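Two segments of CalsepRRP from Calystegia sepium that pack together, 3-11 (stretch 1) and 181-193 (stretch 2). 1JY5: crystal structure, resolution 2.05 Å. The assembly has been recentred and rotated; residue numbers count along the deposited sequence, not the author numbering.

Stretch 1 3-11: KEFDYFTLA
Stretch 2 (181-193) CFDKTLQLQECPS

Residues 3-5 run extended (phi near -65°, psi 140-158°); Asp-6, at -93/-44, breaks the run. Residues 7-11 form a β-strand antiparallel to the strand that arrives at Cys-181 and Phe-182, with Phe-8 opposite Phe-182 (CA-CA 4.9 Å) and Thr-9 opposite Cys-181 (4.5 Å between CA atoms). The two stretches together bury 622 Å².

Lys-3, all-t, reaches along its own stretch to Asp-6, its NZ forming a salt bridge with Asp-6 OD1 at 2.9 Å. Glu-4 (t, t) brings OE2 to 3.5 Å from Lys-184 CD. The Phe-5 ring (chi1 70°, p) offers one face to the aliphatic part of Lys-184; Phe-5 CE1 lies 3.7 Å from Lys-184 CG. A long side chain suits position 184: folded m, t, m, m, it carries NZ to two backbone carbonyls, donating to Phe-5 O at 3.1 Å and Asp-6 O at 2.8 Å. A water also donates to Asp-6 O (3.2 Å) and to Gln-189 OE1 (2.7 Å).

Tyr-7 (-150/170, chi1 p, chi2 90°) is buried. Its broad ring spans from Cys-181 SG, 3.7 Å from CE1, to Pro-192, whose CD is 3.4 Å from CZ. That sulfur is fixed by a 2.0 Å disulfide between Cys-181 SG and Cys-191 SG.

Phe-8 (-103/137) makes the paired backbone bonds: Phe-8 N to Phe-182 O, 2.7 Å, and Phe-182 N to Phe-8 O, 2.8 Å. Both phenylalanines, chi1 m, cover one sheet face with hydrocarbon, their CB atoms 4.1 Å apart. Phe-8 CE1 also meets CD2 of Leu-186, which closes the type I turn beginning at Asp-183, at 4.3 Å.

Thr-9 (chi1 m) shares the other face with Cys-181; OG1 lies 3.6 Å from SG and, hydrogen-bonded elsewhere in the structure, tolerates burial. Leu-10 (t, p) sets CB 3.8 Å from Phe-182 CE1, at the ring edge, extending the apolar contact. Ala-11 continues the strand beyond reach.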

# COMPACT_ATOMS: atom_id res chain seq x y z
N LYS A 3 20.86 0.71 -10.80
CA LYS A 3 21.15 -0.45 -9.96
C LYS A 3 19.83 -1.19 -9.73
O LYS A 3 18.80 -0.56 -9.53
CB LYS A 3 21.73 0.01 -8.62
CG LYS A 3 21.87 -1.09 -7.59
CD LYS A 3 22.12 -0.52 -6.21
CE LYS A 3 21.61 -1.46 -5.13
NZ LYS A 3 21.72 -0.87 -3.77
N GLU A 4 19.86 -2.52 -9.75
CA GLU A 4 18.65 -3.30 -9.52
C GLU A 4 18.22 -2.99 -8.09
O GLU A 4 19.06 -2.80 -7.21
CB GLU A 4 18.91 -4.80 -9.67
CG GLU A 4 17.64 -5.65 -9.77
CD GLU A 4 17.91 -7.15 -9.67
OE1 GLU A 4 19.09 -7.55 -9.79
OE2 GLU A 4 16.95 -7.92 -9.48
N PHE A 5 16.91 -2.94 -7.86
CA PHE A 5 16.38 -2.66 -6.53
C PHE A 5 16.79 -3.74 -5.53
O PHE A 5 17.10 -4.87 -5.92
CB PHE A 5 14.86 -2.52 -6.58
CG PHE A 5 14.13 -3.81 -6.83
CD1 PHE A 5 13.54 -4.51 -5.78
CD2 PHE A 5 14.00 -4.31 -8.12
CE1 PHE A 5 12.83 -5.69 -6.01
CE2 PHE A 5 13.30 -5.50 -8.36
CZ PHE A 5 12.71 -6.18 -7.31
N ASP A 6 16.79 -3.40 -4.25
CA ASP A 6 17.20 -4.33 -3.21
C ASP A 6 16.07 -5.15 -2.60
O ASP A 6 16.20 -6.36 -2.40
CB ASP A 6 17.93 -3.57 -2.11
CG ASP A 6 19.21 -2.93 -2.60
OD1 ASP A 6 19.48 -1.77 -2.21
OD2 ASP A 6 19.95 -3.59 -3.36
N TYR A 7 14.96 -4.49 -2.30
CA TYR A 7 13.83 -5.18 -1.70
C TYR A 7 12.52 -4.52 -2.10
O TYR A 7 12.50 -3.44 -2.68
CB TYR A 7 13.98 -5.17 -0.17
CG TYR A 7 13.83 -3.79 0.44
CD1 TYR A 7 12.58 -3.31 0.83
CD2 TYR A 7 14.93 -2.93 0.53
CE1 TYR A 7 12.43 -2.00 1.31
CE2 TYR A 7 14.79 -1.62 1.00
CZ TYR A 7 13.54 -1.17 1.38
OH TYR A 7 13.39 0.14 1.79
N PHE A 8 11.43 -5.20 -1.77
CA PHE A 8 10.08 -4.74 -2.07
C PHE A 8 9.40 -4.16 -0.83
O PHE A 8 9.50 -4.72 0.27
CB PHE A 8 9.21 -5.91 -2.54
CG PHE A 8 9.36 -6.25 -4.00
CD1 PHE A 8 9.75 -7.53 -4.38
CD2 PHE A 8 9.02 -5.33 -4.98
CE1 PHE A 8 9.78 -7.89 -5.73
CE2 PHE A 8 9.04 -5.68 -6.32
CZ PHE A 8 9.42 -6.96 -6.70
N THR A 9 8.73 -3.03 -0.99
CA THR A 9 7.96 -2.46 0.12
C THR A 9 6.50 -2.55 -0.31
O THR A 9 6.13 -2.03 -1.37
CB THR A 9 8.29 -0.97 0.40
OG1 THR A 9 9.54 -0.87 1.09
CG2 THR A 9 7.19 -0.32 1.26
N LEU A 10 5.67 -3.25 0.47
CA LEU A 10 4.25 -3.30 0.15
C LEU A 10 3.63 -2.24 1.06
O LEU A 10 3.62 -2.40 2.28
CB LEU A 10 3.63 -4.68 0.47
CG LEU A 10 2.09 -4.79 0.34
CD1 LEU A 10 1.67 -4.51 -1.09
CD2 LEU A 10 1.59 -6.18 0.77
N ALA A 11 3.16 -1.15 0.47
CA ALA A 11 2.55 -0.09 1.26
C ALA A 11 1.04 -0.24 1.19
O ALA A 11 0.48 -0.46 0.12
CB ALA A 11 2.98 1.28 0.73
N CYS A 181 7.88 -5.20 4.31
CA CYS A 181 8.94 -5.43 3.33
C CYS A 181 9.15 -6.90 2.93
O CYS A 181 8.94 -7.80 3.73
CB CYS A 181 10.24 -4.78 3.82
SG CYS A 181 9.99 -2.98 3.91
N PHE A 182 9.54 -7.11 1.68
CA PHE A 182 9.80 -8.44 1.14
C PHE A 182 11.10 -8.47 0.33
O PHE A 182 11.44 -7.48 -0.32
CB PHE A 182 8.67 -8.88 0.19
CG PHE A 182 7.32 -8.99 0.84
CD1 PHE A 182 6.49 -7.88 0.94
CD2 PHE A 182 6.87 -10.21 1.35
CE1 PHE A 182 5.23 -7.97 1.55
CE2 PHE A 182 5.61 -10.32 1.95
CZ PHE A 182 4.80 -9.20 2.05
N ASP A 183 11.82 -9.60 0.37
CA ASP A 183 13.04 -9.72 -0.41
C ASP A 183 12.63 -10.07 -1.84
O ASP A 183 11.44 -10.20 -2.14
CB ASP A 183 14.01 -10.76 0.20
CG ASP A 183 13.49 -12.20 0.16
OD1 ASP A 183 14.00 -13.02 0.95
OD2 ASP A 183 12.60 -12.53 -0.65
N LYS A 184 13.61 -10.21 -2.73
CA LYS A 184 13.34 -10.50 -4.13
C LYS A 184 12.78 -11.90 -4.39
O LYS A 184 12.45 -12.24 -5.53
CB LYS A 184 14.59 -10.24 -4.98
CG LYS A 184 14.83 -8.74 -5.22
CD LYS A 184 16.03 -8.48 -6.14
CE LYS A 184 17.34 -8.68 -5.42
NZ LYS A 184 17.67 -7.56 -4.51
N THR A 185 12.69 -12.71 -3.34
CA THR A 185 12.10 -14.04 -3.47
C THR A 185 10.74 -14.02 -2.76
O THR A 185 10.19 -15.06 -2.42
CB THR A 185 13.01 -15.16 -2.87
OG1 THR A 185 13.43 -14.80 -1.54
CG2 THR A 185 14.23 -15.39 -3.75
N LEU A 186 10.22 -12.82 -2.55
CA LEU A 186 8.91 -12.62 -1.92
C LEU A 186 8.80 -13.11 -0.47
O LEU A 186 7.70 -13.42 0.01
CB LEU A 186 7.81 -13.27 -2.79
CG LEU A 186 7.71 -12.81 -4.26
CD1 LEU A 186 6.53 -13.49 -4.93
CD2 LEU A 186 7.55 -11.29 -4.32
N GLN A 187 9.93 -13.19 0.22
CA GLN A 187 9.94 -13.61 1.62
C GLN A 187 9.94 -12.35 2.47
O GLN A 187 10.66 -11.39 2.18
CB GLN A 187 11.20 -14.41 1.97
CG GLN A 187 11.47 -15.65 1.14
CD GLN A 187 12.73 -16.37 1.62
OE1 GLN A 187 13.83 -15.80 1.61
NE2 GLN A 187 12.57 -17.62 2.04
N LEU A 188 9.14 -12.36 3.53
CA LEU A 188 9.06 -11.23 4.45
C LEU A 188 10.45 -10.91 4.97
O LEU A 188 11.24 -11.81 5.25
CB LEU A 188 8.18 -11.59 5.64
CG LEU A 188 6.68 -11.58 5.39
CD1 LEU A 188 5.96 -12.42 6.43
CD2 LEU A 188 6.23 -10.14 5.41
N GLN A 189 10.77 -9.63 5.09
CA GLN A 189 12.07 -9.24 5.65
C GLN A 189 11.84 -7.96 6.43
O GLN A 189 10.75 -7.38 6.39
CB GLN A 189 13.11 -9.00 4.56
CG GLN A 189 12.81 -7.79 3.70
CD GLN A 189 13.99 -7.40 2.82
OE1 GLN A 189 14.38 -8.15 1.93
NE2 GLN A 189 14.56 -6.23 3.09
N GLU A 190 12.87 -7.52 7.15
CA GLU A 190 12.77 -6.28 7.91
C GLU A 190 12.95 -5.13 6.93
O GLU A 190 13.68 -5.26 5.94
CB GLU A 190 13.87 -6.20 8.96
CG GLU A 190 13.85 -7.32 10.01
CD GLU A 190 12.67 -7.21 10.95
OE1 GLU A 190 11.91 -6.23 10.84
OE2 GLU A 190 12.50 -8.11 11.80
N CYS A 191 12.27 -4.03 7.20
CA CYS A 191 12.41 -2.85 6.37
C CYS A 191 13.61 -2.09 6.92
O CYS A 191 14.03 -2.34 8.05
CB CYS A 191 11.18 -1.95 6.51
SG CYS A 191 9.61 -2.58 5.87
N PRO A 192 14.18 -1.16 6.14
CA PRO A 192 15.33 -0.40 6.62
C PRO A 192 14.97 0.34 7.91
O PRO A 192 13.82 0.74 8.10
CB PRO A 192 15.61 0.57 5.47
CG PRO A 192 15.20 -0.23 4.27
CD PRO A 192 13.90 -0.86 4.72
N SER A 193 15.95 0.53 8.79
CA SER A 193 15.72 1.24 10.05
C SER A 193 15.16 2.63 9.75
O SER A 193 15.70 3.35 8.91
CB SER A 193 17.02 1.40 10.84
OG SER A 193 17.56 0.14 11.20
O HOH W 1 16.56 -8.01 0.35